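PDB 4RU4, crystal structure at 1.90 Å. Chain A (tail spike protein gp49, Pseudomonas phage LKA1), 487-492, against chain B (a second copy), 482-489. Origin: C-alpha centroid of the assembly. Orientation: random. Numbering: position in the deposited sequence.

Chain A 487-492: ENLAGL
Chain B, residues 482-489: EYLIVENL

Where a strand of one copy meets a second copy, alternate side chains can face the partner, and an alanine methyl or a glycine can lie close against an aromatic ring. The contact between chains A and B of the tail spike protein gp49 is a compact example, burying 301 Å² summed over both sides. Chain B contributes a strand from Leu B484 to Glu B487, with the flanking residues outside the strand; most of the chain A segment is irregular. The touching parts run nearly antiparallel, 165° apart, with Gly A491 beside Tyr B483 (CA to CA 6.3 Å) and Asn A488 beside Glu B487 (CA to CA 7.9 Å).

Glu B482 opens the segment at phi/psi -74/-28, its side chain extended (chi1 m, chi2 t). It makes no direct contact within 4.5 Å, but water connects its backbone to chain A: one molecule donates to Glu B482 O at 3.1 Å and to Leu A492 O at 3.2 Å, so two carbonyls that cannot bond to each other are joined through a shared donor.

Tyr B483, extended at -161/153, holds chi1 at 57° (p) and chi2 at 89°. Ala A490 (-105/145) points its CB toward chain B and sets it over one face of the ring, 3.8 Å from the ring centroid and 15° off the normal, a CH-pi contact whose closest pair is Ala A490 CB to Tyr B483 CE1 at 3.7 Å. Gly A491 N lies 3.5 Å from Tyr B483 CD2, in an oblique position. At 96/7 the Gly A491 backbone by itself calls for glycine, since a CB would jam against the preceding carbonyl oxygen; an ideal CB would also sit 3.6 Å from Tyr B483 CE2.

The strand then alternates. Leu B484 (-142/106) and Val B486 (-124/124) do not touch chain A, whereas Ile B485 (-127/126) points toward it. With chi1 m and chi2 t, Ile B485 extends its CD1 to 3.4 Å from Ala A490 CB, a tight apolar contact, and to 4.2 Å from Leu A489 O. The alanine methyl therefore packs against both Tyr B483 and Ile B485, while the CA-to-CB bond of Leu A489 (-98/135; m, t) points away.

Glu B487 (-159/150; chi1 p, chi2 t, chi3 10°) also points toward chain A. A water donates to Glu B487 OE2 at 2.7 Å and, weakly, to Asn A488 O at 2.9 Å, linking carboxylate to backbone; both carboxylate oxygens are also hydrogen-bonded elsewhere in the structure.

Asn B488 leaves the strand with positive backbone angles, 55/43, and Asn A488 adopts nearly the same conformation at 48/48. Their chi1 angles, -53° and -50°, both belong to the m well, so equivalent residues of the two copies bring similar conformations to the contact, each with CB directed toward the other stretch. Leu B489 (-96/140; m, t) ends the segment beyond reach of chain A.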

ATOM      1  N   GLU A 487      22.720   1.498   3.981  1.00  9.25           N
ATOM      2  CA  GLU A 487      22.706   0.050   4.208  1.00  9.97           C
ATOM      3  C   GLU A 487      21.895  -0.680   3.160  1.00  9.66           C
ATOM      4  O   GLU A 487      20.951  -0.108   2.585  1.00  8.72           O
ATOM      5  CB  GLU A 487      22.150  -0.276   5.595  1.00 11.56           C
ATOM      6  CG  GLU A 487      20.667   0.018   5.741  1.00 10.41           C
ATOM      7  CD  GLU A 487      20.182  -0.044   7.198  1.00 12.70           C
ATOM      8  OE1 GLU A 487      20.991  -0.368   8.099  1.00 11.66           O
ATOM      9  OE2 GLU A 487      18.998   0.276   7.450  1.00 13.76           O
ATOM     10  N   ASN A 488      22.273  -1.947   2.939  1.00  8.12           N
ATOM     11  CA  ASN A 488      21.509  -2.873   2.110  1.00  8.23           C
ATOM     12  C   ASN A 488      21.103  -2.289   0.769  1.00  7.79           C
ATOM     13  O   ASN A 488      19.961  -2.402   0.374  1.00  7.07           O
ATOM     14  CB  ASN A 488      20.274  -3.385   2.871  1.00 10.19           C
ATOM     15  CG  ASN A 488      20.637  -3.904   4.245  1.00 15.11           C
ATOM     16  OD1 ASN A 488      21.657  -4.542   4.390  1.00 17.33           O
ATOM     17  ND2 ASN A 488      19.831  -3.593   5.265  1.00 19.15           N
ATOM     18  N   LEU A 489      22.050  -1.668   0.068  1.00  7.48           N
ATOM     19  CA  LEU A 489      21.753  -1.101  -1.246  1.00  7.00           C
ATOM     20  C   LEU A 489      22.201  -2.088  -2.337  1.00  8.94           C
ATOM     21  O   LEU A 489      23.293  -2.683  -2.256  1.00 10.32           O
ATOM     22  CB  LEU A 489      22.450   0.275  -1.417  1.00  7.74           C
ATOM     23  CG  LEU A 489      22.052   1.361  -0.408  1.00  9.16           C
ATOM     24  CD1 LEU A 489      22.688   2.733  -0.755  1.00  6.69           C
ATOM     25  CD2 LEU A 489      20.521   1.485  -0.359  1.00  8.70           C
ATOM     26  N   ALA A 490      21.357  -2.312  -3.334  1.00  9.20           N
ATOM     27  CA  ALA A 490      21.784  -3.133  -4.475  1.00  9.81           C
ATOM     28  C   ALA A 490      22.067  -2.229  -5.679  1.00 11.42           C
ATOM     29  O   ALA A 490      21.397  -1.203  -5.859  1.00 12.28           O
ATOM     30  CB  ALA A 490      20.718  -4.181  -4.824  1.00  8.23           C
ATOM     31  N   GLY A 491      23.063  -2.589  -6.495  1.00  8.44           N
ATOM     32  CA  GLY A 491      23.253  -1.942  -7.782  1.00  7.53           C
ATOM     33  C   GLY A 491      24.271  -0.809  -7.828  1.00 10.16           C
ATOM     34  O   GLY A 491      24.401  -0.114  -8.849  1.00 11.76           O
ATOM     35  N   LEU A 492      24.994  -0.612  -6.738  1.00  8.29           N
ATOM     36  CA  LEU A 492      26.026   0.431  -6.699  1.00  9.32           C
ATOM     37  C   LEU A 492      27.224  -0.013  -7.542  1.00 13.87           C
ATOM     38  O   LEU A 492      27.737  -1.124  -7.354  1.00 12.92           O
ATOM     39  CB  LEU A 492      26.497   0.655  -5.266  1.00 12.31           C
ATOM     40  CG  LEU A 492      25.457   1.211  -4.288  1.00 13.88           C
ATOM     41  CD1 LEU A 492      26.015   1.192  -2.866  1.00 14.26           C
ATOM     42  CD2 LEU A 492      25.089   2.619  -4.695  1.00  8.67           C
TER
ATOM     43  N   GLU B 482      25.409  -7.452 -12.342  1.00  6.67           N
ATOM     44  CA  GLU B 482      25.958  -6.427 -11.447  1.00 10.91           C
ATOM     45  C   GLU B 482      25.870  -6.830  -9.983  1.00  8.65           C
ATOM     46  O   GLU B 482      26.664  -6.371  -9.167  1.00  9.63           O
ATOM     47  CB  GLU B 482      25.258  -5.078 -11.643  1.00 12.45           C
ATOM     48  CG  GLU B 482      25.544  -4.424 -12.985  1.00 22.49           C
ATOM     49  CD  GLU B 482      24.691  -3.171 -13.235  1.00 35.15           C
ATOM     50  OE1 GLU B 482      23.722  -2.901 -12.474  1.00 39.14           O
ATOM     51  OE2 GLU B 482      24.997  -2.451 -14.211  1.00 40.67           O
ATOM     52  N   TYR B 483      24.902  -7.659  -9.614  1.00  5.50           N
ATOM     53  CA  TYR B 483      24.825  -8.061  -8.205  1.00  7.67           C
ATOM     54  C   TYR B 483      24.016  -9.319  -8.006  1.00  8.62           C
ATOM     55  O   TYR B 483      23.101  -9.633  -8.780  1.00  7.17           O
ATOM     56  CB  TYR B 483      24.214  -6.956  -7.314  1.00  5.94           C
ATOM     57  CG  TYR B 483      22.816  -6.482  -7.715  1.00  6.88           C
ATOM     58  CD1 TYR B 483      21.670  -7.108  -7.212  1.00  6.75           C
ATOM     59  CD2 TYR B 483      22.651  -5.395  -8.574  1.00  7.28           C
ATOM     60  CE1 TYR B 483      20.396  -6.656  -7.557  1.00  8.60           C
ATOM     61  CE2 TYR B 483      21.392  -4.945  -8.936  1.00  8.36           C
ATOM     62  CZ  TYR B 483      20.269  -5.573  -8.412  1.00  9.23           C
ATOM     63  OH  TYR B 483      19.025  -5.116  -8.752  1.00 11.19           O
ATOM     64  N   LEU B 484      24.367 -10.011  -6.936  1.00  5.03           N
ATOM     65  CA  LEU B 484      23.661 -11.202  -6.513  1.00  7.60           C
ATOM     66  C   LEU B 484      23.631 -11.137  -4.980  1.00  7.20           C
ATOM     67  O   LEU B 484      24.641 -11.344  -4.316  1.00  8.49           O
ATOM     68  CB  LEU B 484      24.425 -12.416  -7.043  1.00  9.30           C
ATOM     69  CG  LEU B 484      24.079 -13.834  -6.644  1.00 14.71           C
ATOM     70  CD1 LEU B 484      22.591 -13.945  -6.500  1.00 15.74           C
ATOM     71  CD2 LEU B 484      24.597 -14.755  -7.782  1.00 16.47           C
ATOM     72  N   ILE B 485      22.467 -10.822  -4.425  1.00  8.51           N
ATOM     73  CA  ILE B 485      22.378 -10.432  -3.012  1.00  7.30           C
ATOM     74  C   ILE B 485      21.331 -11.278  -2.299  1.00  6.17           C
ATOM     75  O   ILE B 485      20.194 -11.390  -2.768  1.00  7.13           O
ATOM     76  CB  ILE B 485      22.011  -8.925  -2.899  1.00  4.74           C
ATOM     77  CG1 ILE B 485      23.202  -8.086  -3.348  1.00  4.80           C
ATOM     78  CG2 ILE B 485      21.588  -8.553  -1.456  1.00  5.01           C
ATOM     79  CD1 ILE B 485      22.865  -6.597  -3.618  1.00  8.57           C
ATOM     80  N   VAL B 486      21.744 -11.916  -1.207  1.00  5.99           N
ATOM     81  CA  VAL B 486      20.841 -12.574  -0.255  1.00  7.29           C
ATOM     82  C   VAL B 486      21.102 -11.976   1.128  1.00  6.62           C
ATOM     83  O   VAL B 486      22.217 -12.013   1.596  1.00  8.96           O
ATOM     84  CB  VAL B 486      21.093 -14.113  -0.210  1.00  7.36           C
ATOM     85  CG1 VAL B 486      20.215 -14.778   0.850  1.00  5.88           C
ATOM     86  CG2 VAL B 486      20.809 -14.726  -1.564  1.00  7.20           C
ATOM     87  N   GLU B 487      20.078 -11.431   1.794  1.00  5.00           N
ATOM     88  CA  GLU B 487      20.312 -10.678   3.012  1.00  7.24           C
ATOM     89  C   GLU B 487      19.065 -10.577   3.878  1.00  7.01           C
ATOM     90  O   GLU B 487      17.939 -10.547   3.372  1.00  4.87           O
ATOM     91  CB  GLU B 487      20.782  -9.246   2.687  1.00  5.49           C
ATOM     92  CG  GLU B 487      19.742  -8.441   1.854  1.00 16.91           C
ATOM     93  CD  GLU B 487      20.216  -7.044   1.459  1.00 15.45           C
ATOM     94  OE1 GLU B 487      21.422  -6.735   1.660  1.00 12.96           O
ATOM     95  OE2 GLU B 487      19.377  -6.244   0.956  1.00 13.00           O
ATOM     96  N   ASN B 488      19.298 -10.498   5.183  1.00  4.63           N
ATOM     97  CA  ASN B 488      18.259 -10.161   6.155  1.00 10.29           C
ATOM     98  C   ASN B 488      17.057 -11.088   6.053  1.00  7.70           C
ATOM     99  O   ASN B 488      15.926 -10.642   6.106  1.00 11.49           O
ATOM    100  CB  ASN B 488      17.829  -8.693   6.017  1.00  9.26           C
ATOM    101  CG  ASN B 488      19.018  -7.732   6.077  1.00 15.38           C
ATOM    102  OD1 ASN B 488      19.916  -7.907   6.880  1.00 15.74           O
ATOM    103  ND2 ASN B 488      19.026  -6.736   5.208  1.00 17.98           N
ATOM    104  N   LEU B 489      17.308 -12.387   5.915  1.00  5.82           N
ATOM    105  CA  LEU B 489      16.203 -13.356   5.853  1.00  6.65           C
ATOM    106  C   LEU B 489      15.968 -13.951   7.225  1.00 10.80           C
ATOM    107  O   LEU B 489      16.921 -14.221   7.963  1.00 13.76           O
ATOM    108  CB  LEU B 489      16.512 -14.466   4.860  1.00  5.46           C
ATOM    109  CG  LEU B 489      16.770 -13.993   3.438  1.00  7.69           C
ATOM    110  CD1 LEU B 489      17.033 -15.206   2.512  1.00  8.87           C
ATOM    111  CD2 LEU B 489      15.601 -13.126   2.955  1.00  7.24           C
TER
HETATM  112  O   HOH W   1      20.108  -4.769  -1.212  1.00 10.40           O
HETATM  113  O   HOH W   2      23.346  -0.088 -11.297  1.00 10.12           O
HETATM  114  O   HOH W   3      25.845  -3.569  -8.174  1.00 15.15           O